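Local coordinates for lipoprotein (PDB 4JG9), which is of unknown function but is a putative lipoprotein of Bacillus anthracis, probably membrane-anchored through a lipid and possibly lipid-binding, at residues S43-S48 / V114-L119; L47-D52 / Y166-I171; P59-E64 / G70-I75; N85-I90 / L119-E124. All blocks are in the same frame, centred on the assembly; numbering follows the deposited sequence.

Contact 1 (S43-S48 / V114-L119)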
loop_
_atom_site.group_PDB
_atom_site.type_symbol
_atom_site.label_atom_id
_atom_site.label_comp_id
_atom_site.label_asym_id
_atom_site.label_seq_id
_atom_site.Cartn_x
_atom_site.Cartn_y
_atom_site.Cartn_z
ATOM N N SER A 43 4.940 1.257 9.674
ATOM C CA SER A 43 5.890 1.807 10.639
ATOM C C SER A 43 6.966 0.813 11.069
ATOM O O SER A 43 8.001 1.219 11.586
ATOM C CB SER A 43 5.160 2.325 11.866
ATOM O OG SER A 43 4.612 1.241 12.586
ATOM N N PHE A 44 6.714 -0.482 10.885
ATOM C CA PHE A 44 7.702 -1.498 11.263
ATOM C C PHE A 44 8.718 -1.741 10.167
ATOM O O PHE A 44 9.644 -2.533 10.340
ATOM C CB PHE A 44 7.050 -2.818 11.722
ATOM C CG PHE A 44 6.039 -3.380 10.756
ATOM C CD1 PHE A 44 6.435 -4.210 9.711
ATOM C CD2 PHE A 44 4.682 -3.083 10.900
ATOM C CE1 PHE A 44 5.490 -4.750 8.813
ATOM C CE2 PHE A 44 3.735 -3.608 10.020
ATOM C CZ PHE A 44 4.138 -4.449 8.973
ATOM N N PHE A 45 8.595 -1.030 9.059
ATOM C CA PHE A 45 9.568 -1.178 7.999
ATOM C C PHE A 45 10.637 -0.108 8.068
ATOM O O PHE A 45 10.341 1.074 8.139
ATOM C CB PHE A 45 8.921 -1.126 6.624
ATOM C CG PHE A 45 9.913 -0.993 5.512
ATOM C CD1 PHE A 45 10.594 -2.094 5.045
ATOM C CD2 PHE A 45 10.187 0.236 4.957
ATOM C CE1 PHE A 45 11.517 -1.976 4.032
ATOM C CE2 PHE A 45 11.110 0.363 3.944
ATOM C CZ PHE A 45 11.775 -0.746 3.481
ATOM N N HIS A 46 11.887 -0.544 8.038
ATOM C CA HIS A 46 13.016 0.361 8.032
ATOM C C HIS A 46 13.933 -0.023 6.895
ATOM O O HIS A 46 14.072 -1.190 6.570
ATOM C CB HIS A 46 13.773 0.303 9.355
ATOM C CG HIS A 46 12.897 0.445 10.557
ATOM N ND1 HIS A 46 12.299 1.635 10.905
ATOM C CD2 HIS A 46 12.520 -0.454 11.496
ATOM C CE1 HIS A 46 11.588 1.462 12.005
ATOM N NE2 HIS A 46 11.705 0.203 12.383
ATOM N N LEU A 47 14.564 0.969 6.295
ATOM C CA LEU A 47 15.456 0.737 5.176
ATOM C C LEU A 47 16.654 -0.111 5.570
ATOM O O LEU A 47 17.250 -0.780 4.742
ATOM C CB LEU A 47 15.902 2.052 4.553
ATOM C CG LEU A 47 14.938 2.590 3.504
ATOM C CD1 LEU A 47 15.461 3.877 2.900
ATOM C CD2 LEU A 47 14.724 1.553 2.421
ATOM N N SER A 48 17.038 -0.052 6.832
ATOM C CA SER A 48 18.229 -0.777 7.257
ATOM C C SER A 48 18.191 -2.265 6.913
ATOM O O SER A 48 19.242 -2.896 6.888
ATOM C CB SER A 48 18.481 -0.598 8.754
ATOM O OG SER A 48 17.384 -1.069 9.522
ATOM N N VAL A 114 14.417 2.562 -3.127
ATOM C CA VAL A 114 14.184 2.829 -1.708
ATOM C C VAL A 114 12.680 2.933 -1.478
ATOM O O VAL A 114 12.220 3.406 -0.443
ATOM C CB VAL A 114 14.891 4.122 -1.237
ATOM C CG1 VAL A 114 16.397 3.960 -1.310
ATOM C CG2 VAL A 114 14.424 5.319 -2.060
ATOM N N THR A 115 11.915 2.495 -2.469
ATOM C CA THR A 115 10.466 2.624 -2.437
ATOM C C THR A 115 9.804 1.265 -2.197
ATOM O O THR A 115 9.688 0.459 -3.112
ATOM C CB THR A 115 9.955 3.177 -3.761
ATOM O OG1 THR A 115 10.759 4.293 -4.145
ATOM C CG2 THR A 115 8.535 3.617 -3.624
ATOM N N PRO A 116 9.352 1.016 -0.962
ATOM C CA PRO A 116 8.745 -0.278 -0.640
ATOM C C PRO A 116 7.360 -0.406 -1.253
ATOM O O PRO A 116 6.702 0.593 -1.530
ATOM C CB PRO A 116 8.641 -0.250 0.884
ATOM C CG PRO A 116 8.545 1.214 1.219
ATOM C CD PRO A 116 9.417 1.914 0.207
ATOM N N THR A 117 6.946 -1.629 -1.520
ATOM C CA THR A 117 5.642 -1.868 -2.088
ATOM C C THR A 117 5.103 -3.180 -1.579
ATOM O O THR A 117 5.856 -4.070 -1.221
ATOM C CB THR A 117 5.693 -1.891 -3.625
ATOM O OG1 THR A 117 4.367 -1.934 -4.153
ATOM C CG2 THR A 117 6.459 -3.088 -4.113
ATOM N N PRO A 118 3.788 -3.282 -1.525
ATOM C CA PRO A 118 3.132 -4.530 -1.163
ATOM C C PRO A 118 2.974 -5.382 -2.402
ATOM O O PRO A 118 2.859 -4.839 -3.488
ATOM C CB PRO A 118 1.766 -4.071 -0.668
ATOM C CG PRO A 118 1.529 -2.787 -1.363
ATOM C CD PRO A 118 2.871 -2.138 -1.448
ATOM N N LEU A 119 2.967 -6.695 -2.256
ATOM C CA LEU A 119 2.678 -7.509 -3.374
ATOM C C LEU A 119 1.499 -8.408 -3.130
ATOM O O LEU A 119 1.243 -9.227 -3.989
ATOM C CB LEU A 119 3.905 -8.298 -3.835
ATOM C CG LEU A 119 4.821 -8.943 -2.805
ATOM C CD1 LEU A 119 4.107 -10.046 -2.050
ATOM C CD2 LEU A 119 6.046 -9.493 -3.501
#

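Contact 2 (L47-D52 / Y166-I171)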
loop_
_atom_site.group_PDB
_atom_site.type_symbol
_atom_site.label_atom_id
_atom_site.label_comp_id
_atom_site.label_asym_id
_atom_site.label_seq_id
_atom_site.Cartn_x
_atom_site.Cartn_y
_atom_site.Cartn_z
ATOM N N LEU A 47 14.564 0.969 6.295
ATOM C CA LEU A 47 15.456 0.737 5.176
ATOM C C LEU A 47 16.654 -0.111 5.570
ATOM O O LEU A 47 17.250 -0.780 4.742
ATOM C CB LEU A 47 15.902 2.052 4.553
ATOM C CG LEU A 47 14.938 2.590 3.504
ATOM C CD1 LEU A 47 15.461 3.877 2.900
ATOM C CD2 LEU A 47 14.724 1.553 2.421
ATOM N N SER A 48 17.038 -0.052 6.832
ATOM C CA SER A 48 18.229 -0.777 7.257
ATOM C C SER A 48 18.191 -2.265 6.913
ATOM O O SER A 48 19.242 -2.896 6.888
ATOM C CB SER A 48 18.481 -0.598 8.754
ATOM O OG SER A 48 17.384 -1.069 9.522
ATOM N N VAL A 49 17.009 -2.828 6.640
ATOM C CA VAL A 49 16.945 -4.239 6.244
ATOM C C VAL A 49 17.642 -4.465 4.909
ATOM O O VAL A 49 17.969 -5.598 4.571
ATOM C CB VAL A 49 15.507 -4.804 6.139
ATOM C CG1 VAL A 49 14.865 -4.872 7.514
ATOM C CG2 VAL A 49 14.665 -3.988 5.171
ATOM N N LEU A 50 17.855 -3.395 4.149
ATOM C CA LEU A 50 18.554 -3.498 2.870
ATOM C C LEU A 50 20.066 -3.660 3.015
ATOM O O LEU A 50 20.745 -3.988 2.038
ATOM C CB LEU A 50 18.300 -2.258 2.019
ATOM C CG LEU A 50 16.885 -2.014 1.516
ATOM C CD1 LEU A 50 16.861 -0.765 0.647
ATOM C CD2 LEU A 50 16.380 -3.223 0.758
ATOM N N LYS A 51 20.588 -3.412 4.216
ATOM C CA LYS A 51 22.033 -3.251 4.416
ATOM C C LYS A 51 22.931 -4.377 3.890
ATOM O O LYS A 51 23.935 -4.119 3.215
ATOM C CB LYS A 51 22.359 -2.943 5.890
ATOM C CG LYS A 51 22.099 -4.119 6.839
ATOM C CD LYS A 51 22.433 -3.805 8.297
ATOM C CE LYS A 51 22.273 -5.055 9.165
ATOM N NZ LYS A 51 22.915 -4.932 10.502
ATOM N N ASP A 52 22.546 -5.621 4.144
ATOM C CA ASP A 52 23.412 -6.744 3.809
ATOM C C ASP A 52 22.833 -7.623 2.725
ATOM O O ASP A 52 23.235 -8.774 2.577
ATOM C CB ASP A 52 23.657 -7.592 5.052
ATOM C CG ASP A 52 24.389 -6.840 6.130
ATOM O OD1 ASP A 52 25.420 -6.198 5.820
ATOM O OD2 ASP A 52 23.914 -6.876 7.286
ATOM N N TYR A 166 11.281 -11.090 10.335
ATOM C CA TYR A 166 11.530 -12.525 10.395
ATOM C C TYR A 166 12.740 -12.903 9.559
ATOM O O TYR A 166 13.705 -13.462 10.065
ATOM C CB TYR A 166 10.310 -13.324 9.924
ATOM C CG TYR A 166 10.552 -14.807 10.027
ATOM C CD1 TYR A 166 10.567 -15.430 11.265
ATOM C CD2 TYR A 166 10.814 -15.577 8.903
ATOM C CE1 TYR A 166 10.809 -16.784 11.385
ATOM C CE2 TYR A 166 11.060 -16.942 9.010
ATOM C CZ TYR A 166 11.055 -17.534 10.257
ATOM O OH TYR A 166 11.291 -18.875 10.391
ATOM N N ASP A 167 12.649 -12.637 8.262
ATOM C CA ASP A 167 13.751 -12.866 7.352
ATOM C C ASP A 167 13.525 -12.143 6.029
ATOM O O ASP A 167 12.563 -11.377 5.874
ATOM C CB ASP A 167 13.957 -14.362 7.117
ATOM C CG ASP A 167 15.438 -14.733 7.044
ATOM O OD1 ASP A 167 16.211 -13.907 6.501
ATOM O OD2 ASP A 167 15.833 -15.813 7.562
ATOM N N GLN A 168 14.417 -12.390 5.080
ATOM C CA GLN A 168 14.326 -11.782 3.762
ATOM C C GLN A 168 15.010 -12.673 2.729
ATOM O O GLN A 168 15.908 -13.437 3.067
ATOM C CB GLN A 168 14.983 -10.401 3.779
ATOM C CG GLN A 168 16.504 -10.434 3.809
ATOM C CD GLN A 168 17.129 -9.069 4.070
ATOM O OE1 GLN A 168 18.335 -8.970 4.289
ATOM N NE2 GLN A 168 16.308 -8.021 4.091
ATOM N N PHE A 169 14.571 -12.602 1.478
ATOM C CA PHE A 169 15.313 -13.243 0.397
ATOM C C PHE A 169 14.992 -12.618 -0.954
ATOM O O PHE A 169 14.012 -11.888 -1.089
ATOM C CB PHE A 169 15.151 -14.780 0.395
ATOM C CG PHE A 169 13.754 -15.254 0.141
ATOM C CD1 PHE A 169 13.315 -15.514 -1.149
ATOM C CD2 PHE A 169 12.889 -15.469 1.189
ATOM C CE1 PHE A 169 12.021 -15.959 -1.389
ATOM C CE2 PHE A 169 11.590 -15.907 0.959
ATOM C CZ PHE A 169 11.159 -16.152 -0.332
ATOM N N VAL A 170 15.839 -12.885 -1.940
ATOM C CA VAL A 170 15.734 -12.243 -3.240
ATOM C C VAL A 170 15.162 -13.186 -4.290
ATOM O O VAL A 170 15.547 -14.351 -4.371
ATOM C CB VAL A 170 17.115 -11.709 -3.695
ATOM C CG1 VAL A 170 17.072 -11.226 -5.126
ATOM C CG2 VAL A 170 17.565 -10.586 -2.776
ATOM N N ILE A 171 14.243 -12.680 -5.101
ATOM C CA ILE A 171 13.658 -13.477 -6.172
ATOM C C ILE A 171 13.826 -12.742 -7.484
ATOM O O ILE A 171 14.184 -11.562 -7.497
ATOM C CB ILE A 171 12.158 -13.771 -5.912
ATOM C CG1 ILE A 171 11.373 -12.467 -5.780
ATOM C CG2 ILE A 171 11.982 -14.581 -4.634
ATOM C CD1 ILE A 171 10.349 -12.289 -6.827
#

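Contact 3 (P59-E64 / G70-I75)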
loop_
_atom_site.group_PDB
_atom_site.type_symbol
_atom_site.label_atom_id
_atom_site.label_comp_id
_atom_site.label_asym_id
_atom_site.label_seq_id
_atom_site.Cartn_x
_atom_site.Cartn_y
_atom_site.Cartn_z
ATOM N N PRO A 59 19.209 -19.283 -4.341
ATOM C CA PRO A 59 19.268 -20.580 -5.033
ATOM C C PRO A 59 18.124 -21.516 -4.639
ATOM O O PRO A 59 17.631 -21.461 -3.508
ATOM C CB PRO A 59 20.613 -21.164 -4.578
ATOM C CG PRO A 59 20.925 -20.483 -3.305
ATOM C CD PRO A 59 20.355 -19.087 -3.438
ATOM N N SER A 60 17.688 -22.351 -5.575
ATOM C CA SER A 60 16.645 -23.327 -5.282
ATOM C C SER A 60 17.215 -24.501 -4.491
ATOM O O SER A 60 18.383 -24.855 -4.642
ATOM C CB SER A 60 16.026 -23.858 -6.577
ATOM O OG SER A 60 15.476 -22.824 -7.356
ATOM N N PHE A 61 16.365 -25.143 -3.699
ATOM C CA PHE A 61 16.751 -26.349 -2.984
ATOM C C PHE A 61 15.544 -27.271 -2.930
ATOM O O PHE A 61 14.389 -26.826 -3.080
ATOM C CB PHE A 61 17.258 -26.035 -1.569
ATOM C CG PHE A 61 16.224 -25.416 -0.681
ATOM C CD1 PHE A 61 15.474 -26.200 0.189
ATOM C CD2 PHE A 61 16.006 -24.047 -0.695
ATOM C CE1 PHE A 61 14.517 -25.635 1.015
ATOM C CE2 PHE A 61 15.048 -23.473 0.132
ATOM C CZ PHE A 61 14.302 -24.267 0.986
ATOM N N ILE A 62 15.808 -28.538 -2.646
ATOM C CA ILE A 62 14.770 -29.548 -2.597
ATOM C C ILE A 62 14.361 -29.862 -1.177
ATOM O O ILE A 62 15.195 -30.152 -0.314
ATOM C CB ILE A 62 15.228 -30.875 -3.252
ATOM C CG1 ILE A 62 15.593 -30.653 -4.718
ATOM C CG2 ILE A 62 14.128 -31.918 -3.147
ATOM C CD1 ILE A 62 14.388 -30.339 -5.610
ATOM N N GLN A 63 13.060 -29.826 -0.953
ATOM C CA GLN A 63 12.497 -30.233 0.313
ATOM C C GLN A 63 11.374 -31.206 -0.011
ATOM O O GLN A 63 10.440 -30.870 -0.743
ATOM C CB GLN A 63 11.979 -29.015 1.076
ATOM C CG GLN A 63 11.355 -29.342 2.412
ATOM C CD GLN A 63 12.230 -28.920 3.576
ATOM O OE1 GLN A 63 13.150 -28.106 3.420
ATOM N NE2 GLN A 63 11.935 -29.453 4.756
ATOM N N GLU A 64 11.510 -32.432 0.469
ATOM C CA GLU A 64 10.527 -33.469 0.205
ATOM C C GLU A 64 10.273 -33.662 -1.279
ATOM O O GLU A 64 9.139 -33.839 -1.700
ATOM C CB GLU A 64 9.227 -33.203 0.952
ATOM C CG GLU A 64 9.391 -33.259 2.457
ATOM C CD GLU A 64 8.135 -33.700 3.162
ATOM O OE1 GLU A 64 7.474 -34.636 2.672
ATOM O OE2 GLU A 64 7.815 -33.116 4.214
ATOM N N GLY A 70 13.985 -19.758 -0.962
ATOM C CA GLY A 70 13.919 -19.026 0.283
ATOM C C GLY A 70 15.016 -19.451 1.226
ATOM O O GLY A 70 16.105 -19.797 0.798
ATOM N N ILE A 71 14.714 -19.424 2.516
ATOM C CA ILE A 71 15.680 -19.747 3.549
ATOM C C ILE A 71 15.396 -21.138 4.078
ATOM O O ILE A 71 14.310 -21.403 4.602
ATOM C CB ILE A 71 15.608 -18.746 4.720
ATOM C CG1 ILE A 71 15.421 -17.310 4.200
ATOM C CG2 ILE A 71 16.837 -18.878 5.605
ATOM C CD1 ILE A 71 16.561 -16.829 3.301
ATOM N N GLU A 72 16.375 -22.023 3.943
ATOM C CA GLU A 72 16.223 -23.409 4.371
ATOM C C GLU A 72 15.923 -23.487 5.858
ATOM O O GLU A 72 16.507 -22.749 6.655
ATOM C CB GLU A 72 17.477 -24.215 4.025
ATOM C CG GLU A 72 17.622 -24.487 2.539
ATOM C CD GLU A 72 18.806 -25.393 2.201
ATOM O OE1 GLU A 72 18.843 -26.553 2.680
ATOM O OE2 GLU A 72 19.686 -24.941 1.429
ATOM N N GLU A 73 14.969 -24.335 6.208
ATOM C CA GLU A 73 14.618 -24.602 7.593
ATOM C C GLU A 73 13.872 -23.444 8.235
ATOM O O GLU A 73 13.662 -23.434 9.437
ATOM C CB GLU A 73 15.857 -24.968 8.411
ATOM C CG GLU A 73 16.416 -26.345 8.100
ATOM C CD GLU A 73 17.618 -26.712 8.951
ATOM O OE1 GLU A 73 17.801 -26.112 10.028
ATOM O OE2 GLU A 73 18.379 -27.612 8.545
ATOM N N LYS A 74 13.486 -22.463 7.436
ATOM C CA LYS A 74 12.741 -21.330 7.959
ATOM C C LYS A 74 11.491 -21.057 7.148
ATOM O O LYS A 74 10.411 -21.512 7.490
ATOM C CB LYS A 74 13.626 -20.092 8.019
ATOM C CG LYS A 74 14.791 -20.242 8.975
ATOM C CD LYS A 74 15.448 -18.911 9.276
ATOM C CE LYS A 74 14.563 -18.042 10.147
ATOM N NZ LYS A 74 15.220 -16.747 10.457
ATOM N N ILE A 75 11.648 -20.313 6.067
ATOM C CA ILE A 75 10.533 -20.009 5.198
ATOM C C ILE A 75 10.951 -20.052 3.736
ATOM O O ILE A 75 12.045 -19.651 3.389
ATOM C CB ILE A 75 9.915 -18.647 5.558
ATOM C CG1 ILE A 75 8.560 -18.470 4.881
ATOM C CG2 ILE A 75 10.865 -17.516 5.209
ATOM C CD1 ILE A 75 7.743 -17.338 5.453
#

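Contact 4 (N85-I90 / L119-E124)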
loop_
_atom_site.group_PDB
_atom_site.type_symbol
_atom_site.label_atom_id
_atom_site.label_comp_id
_atom_site.label_asym_id
_atom_site.label_seq_id
_atom_site.Cartn_x
_atom_site.Cartn_y
_atom_site.Cartn_z
ATOM N N ASN A 85 3.749 -8.330 -13.581
ATOM C CA ASN A 85 2.384 -7.949 -13.943
ATOM C C ASN A 85 1.451 -9.115 -14.244
ATOM O O ASN A 85 0.498 -8.985 -15.006
ATOM C CB ASN A 85 2.405 -6.938 -15.093
ATOM C CG ASN A 85 3.141 -5.659 -14.714
ATOM O OD1 ASN A 85 2.820 -5.011 -13.704
ATOM N ND2 ASN A 85 4.160 -5.318 -15.492
ATOM N N GLU A 86 1.751 -10.260 -13.646
ATOM C CA GLU A 86 0.884 -11.428 -13.720
ATOM C C GLU A 86 0.651 -11.953 -12.314
ATOM O O GLU A 86 1.588 -12.399 -11.648
ATOM C CB GLU A 86 1.516 -12.527 -14.580
ATOM C CG GLU A 86 1.174 -12.436 -16.055
ATOM C CD GLU A 86 1.637 -13.654 -16.849
ATOM O OE1 GLU A 86 1.816 -13.525 -18.081
ATOM O OE2 GLU A 86 1.819 -14.739 -16.245
ATOM N N LYS A 87 -0.601 -11.932 -11.879
ATOM C CA LYS A 87 -0.959 -12.491 -10.584
ATOM C C LYS A 87 -0.716 -14.001 -10.613
ATOM O O LYS A 87 -1.190 -14.702 -11.503
ATOM C CB LYS A 87 -2.420 -12.166 -10.236
ATOM C CG LYS A 87 -2.655 -10.729 -9.741
ATOM C CD LYS A 87 -3.819 -10.036 -10.471
ATOM C CE LYS A 87 -4.027 -8.563 -10.022
ATOM N NZ LYS A 87 -2.993 -7.589 -10.523
ATOM N N ASN A 88 0.108 -14.482 -9.692
ATOM C CA ASN A 88 0.412 -15.905 -9.618
ATOM C C ASN A 88 0.208 -16.398 -8.195
ATOM O O ASN A 88 0.746 -15.822 -7.238
ATOM C CB ASN A 88 1.847 -16.176 -10.088
ATOM C CG ASN A 88 2.186 -17.674 -10.150
ATOM O OD1 ASN A 88 1.305 -18.527 -10.315
ATOM N ND2 ASN A 88 3.482 -17.988 -10.055
ATOM N N GLU A 89 -0.612 -17.434 -8.046
ATOM C CA GLU A 89 -0.818 -18.011 -6.729
ATOM C C GLU A 89 0.380 -18.904 -6.437
ATOM O O GLU A 89 0.629 -19.877 -7.151
ATOM C CB GLU A 89 -2.124 -18.800 -6.669
ATOM C CG GLU A 89 -2.454 -19.344 -5.280
ATOM C CD GLU A 89 -3.743 -20.163 -5.249
ATOM O OE1 GLU A 89 -3.795 -21.227 -5.907
ATOM O OE2 GLU A 89 -4.704 -19.739 -4.566
ATOM N N ILE A 90 1.136 -18.570 -5.400
ATOM C CA ILE A 90 2.314 -19.361 -5.096
ATOM C C ILE A 90 2.252 -19.922 -3.691
ATOM O O ILE A 90 1.953 -19.218 -2.729
ATOM C CB ILE A 90 3.601 -18.543 -5.299
ATOM C CG1 ILE A 90 3.692 -18.142 -6.774
ATOM C CG2 ILE A 90 4.825 -19.366 -4.896
ATOM C CD1 ILE A 90 4.895 -17.329 -7.164
ATOM N N LEU A 119 2.967 -6.695 -2.256
ATOM C CA LEU A 119 2.678 -7.509 -3.374
ATOM C C LEU A 119 1.499 -8.408 -3.130
ATOM O O LEU A 119 1.243 -9.227 -3.989
ATOM C CB LEU A 119 3.905 -8.298 -3.835
ATOM C CG LEU A 119 4.821 -8.943 -2.805
ATOM C CD1 LEU A 119 4.107 -10.046 -2.050
ATOM C CD2 LEU A 119 6.046 -9.493 -3.501
ATOM N N LEU A 120 0.764 -8.345 -2.047
ATOM C CA LEU A 120 -0.325 -9.303 -1.988
ATOM C C LEU A 120 -1.592 -8.843 -2.713
ATOM O O LEU A 120 -2.040 -7.724 -2.544
ATOM C CB LEU A 120 -0.605 -9.737 -0.556
ATOM C CG LEU A 120 0.511 -10.537 0.100
ATOM C CD1 LEU A 120 0.281 -10.629 1.594
ATOM C CD2 LEU A 120 0.621 -11.915 -0.517
ATOM N N PHE A 121 -2.149 -9.729 -3.529
ATOM C CA PHE A 121 -3.408 -9.498 -4.218
ATOM C C PHE A 121 -4.262 -10.696 -3.881
ATOM O O PHE A 121 -4.350 -11.644 -4.638
ATOM C CB PHE A 121 -3.218 -9.396 -5.724
ATOM C CG PHE A 121 -2.712 -8.066 -6.182
ATOM C CD1 PHE A 121 -1.374 -7.872 -6.429
ATOM C CD2 PHE A 121 -3.577 -7.012 -6.364
ATOM C CE1 PHE A 121 -0.905 -6.651 -6.853
ATOM C CE2 PHE A 121 -3.117 -5.787 -6.789
ATOM C CZ PHE A 121 -1.778 -5.606 -7.032
ATOM N N GLN A 122 -4.877 -10.643 -2.714
ATOM C CA GLN A 122 -5.578 -11.777 -2.155
ATOM C C GLN A 122 -7.040 -11.861 -2.609
ATOM O O GLN A 122 -7.769 -10.864 -2.612
ATOM C CB GLN A 122 -5.512 -11.704 -0.625
ATOM C CG GLN A 122 -4.119 -11.959 -0.048
ATOM C CD GLN A 122 -3.606 -13.390 -0.340
ATOM O OE1 GLN A 122 -3.181 -13.695 -1.457
ATOM N NE2 GLN A 122 -3.648 -14.261 0.672
ATOM N N GLN A 123 -7.444 -13.064 -2.996
ATOM C CA GLN A 123 -8.839 -13.403 -3.240
ATOM C C GLN A 123 -9.495 -12.447 -4.246
ATOM O O GLN A 123 -10.579 -11.901 -3.995
ATOM C CB GLN A 123 -9.598 -13.433 -1.912
ATOM C CG GLN A 123 -10.975 -14.098 -1.970
ATOM C CD GLN A 123 -11.697 -14.044 -0.632
ATOM O OE1 GLN A 123 -11.509 -14.927 0.218
ATOM N NE2 GLN A 123 -12.527 -12.997 -0.431
ATOM N N GLU A 124 -8.803 -12.234 -5.366
ATOM C CA GLU A 124 -9.301 -11.402 -6.460
ATOM C C GLU A 124 -9.409 -9.934 -6.064
ATOM O O GLU A 124 -10.124 -9.176 -6.707
ATOM C CB GLU A 124 -10.646 -11.912 -6.988
ATOM C CG GLU A 124 -10.592 -13.323 -7.539
ATOM C CD GLU A 124 -9.753 -13.415 -8.803
ATOM O OE1 GLU A 124 -9.897 -12.538 -9.688
ATOM O OE2 GLU A 124 -8.942 -14.361 -8.909
#

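Contact 1 (S43-S48 / V114-L119)
Just past Pro116, which lies against the Phe45 ring, Thr117 OG1 has two hydrogen-bond partners: Pro118 O, weakly (3.3 Å), and the backbone N of Asn40 of the second subunit. Pro118 O also takes a bond from ND2 of that same Asn40, so the dimer neighbour clamps this piece of chain. The pairing with 43-48 itself is apolar. Pro116 CB stands over one face, 4.3 Å from the Phe45 ring centroid and displaced toward the rim. Pro116 CG comes nearest, 3.8 Å from Phe45 CE2. The loop ahead of strand 60-63 is thereby laid against the chain that leads into the short strand 117-118, which pairs antiparallel with 102-110 in the second sheet of the fold. Phe45 CG stands anti to the backbone N (chi1 168°), which swings the ring inward onto Ile107 and Leu109 of strand 102-110 and Tyr160 of 153-161. On the opposite ring face sits the backbone N of Leu47. Nearer the surface, Leu47 and Val114 make a second apolar touch of similar extent, one methyl branch of the leucine, CD1, resting 4.2 Å from Val114 CB.

Contact 2 (L47-D52 / Y166-I171)
The carboxamide of Gln168 reaches from its strand to the backbone of Val49 and lies almost edge-on to it: Val49 O sits practically in the amide plane, and NE2 donates to it over 3.0 Å in a nearly straight bond (N-H...O 161°). Seen from the acceptor the fit is less regular, because NE2 stands above the carbonyl plane of Val49, 42° out of it. Gln168 OE1 is also close, 3.4 Å from Val49 O, but both are acceptors and no bond forms. Gln168 CG lies between the backbone N and the carbonyl carbon (chi1 75°), and the extended chain beyond it carries the amide straight across the gap. NE2 has a second partner in Asn158 OD1 on the neighbouring strand 153-161, and two bonds of this kind should fix the rotation of the group. The 3-10 turn that presents Val49 is closed by Leu50 N to Leu47 O at 2.7 Å, and it rests on the sheet formed by the antiparallel strands 153-161 and 164-173. Val49 CB lies 3.9 Å from Gln168 NE2, while its side chain also packs on Asn158 and Tyr160. Just before Gln168 the strand carries a classic beta bulge, Tyr166 and Asp167 both facing Ile159. There Asp167 OD1 accepts the backbone N of Gln168 at 2.7 Å, on the anti side of the carboxylate.

Contact 3 (P59-E64 / G70-I75)
Phe61 and Glu72 are the closest backbone positions, their CA atoms 7.9 Å apart, the chain between them running out along strand 60-63, back along 66-69 and round a corner at Gly70, whose phi of 146° suits a residue without a side chain. Glu72 lays its aliphatic stem flat on the phenyl ring: CG stands 3.4 Å above the centroid of Phe61 and only 1° off the ring normal, a CH-pi contact that brings every ring carbon to a similar distance from it. Glu72 runs antiparallel to the phenylalanine side chain, so its carboxylate ends near the root of Phe61, with OE2 4.0 Å from Phe61 CB. The carboxylate plane is tilted just 18° from that of the ring. Phe61 belongs to one of the two outermost strands of the antiparallel sheet within this chain and is bonded through its backbone to Leu68, on which its side chain also rests. Glu72 occupies the tight turn leading to the next strand, 75-78. This is a type II beta turn, closed by Lys74 N to Ile71 O at 3.1 Å, with a classic beta bulge in which Lys74 and Ile75 both face Ile71. Ile71 N gives Ile75 O a bond of 2.8 Å. Within its own strand the ring of Phe61 has Gln63 OE1 at its edge, in plane, and Gly70 O comes obliquely to 3.9 Å from Phe61 CE2.

Contact 4 (N85-I90 / L119-E124)
Lys87 reaches the ring of Phe121 through a chain bent twice, at chi2 (131°) and again at chi4 (73°), and the last bend lowers the ammonium group onto the phenyl face. Phe121 meets it with CG anti to its own carbonyl carbon, and the two side chains cross at about a right angle. The result is a cation-pi contact: NZ lies 4.1 Å from the ring centroid of Phe121 and 6° off the normal, so that it stands over the centre and not over the rim. The methylene before it takes part as well, CE of Lys87 making a CH-pi contact 4.2 Å from the same centroid of Phe121.

The pair sits at one margin of the five-stranded antiparallel sheet. Strand 88-94, which Lys87 precedes, is bonded to strand 142-147 through Asn88 with Met147 and Ile90 with Leu145. Phe121, in a loop of irregular backbone, pairs with Thr146 of that same strand. The side chain of Lys87 also touches Thr146, which receives the side chain of Gln122 through its backbone N. Lys87 therefore links the start of strand 88-94 to the 119-124 loop, both of which are bonded to 142-147.

Phe121 is buried: Pro128 and Ser148 pack against it, as does Asn40 of the second subunit. The lysine lies at the surface, and the positive charge over the ring probably adds a modest electrostatic attraction to the packing. The two ends of the contact are equally close: Phe121 CD2 lies 4.0 Å from Lys87 CE, and Phe121 CE2 4.1 Å from Lys87 NZ.

How the contacts relate
Contacts 1 and 2, whose centres are about 10 Å apart, are neighbours on the same sheet and share Leu47 and Ser48: the N-terminal loop is packed first on the chain leading into strand 117-118, then on strand 164-173. Contact 2 meets contact 3 through a salt bridge, Asp167 OD2 to Lys74 NZ at 3.1 Å, and through Ile71 CD1, 3.5 Å from Gln168 O; this ties the turn of 70-75 to strand 164-173 although the centres of contacts 2 and 3 lie about 17 Å apart. Contact 4 shares Leu119 with contact 1, and both touch the second subunit, with Asn40 of that chain reaching each. Contacts 3 and 4 involve the same sheet, their centres about 22 Å apart.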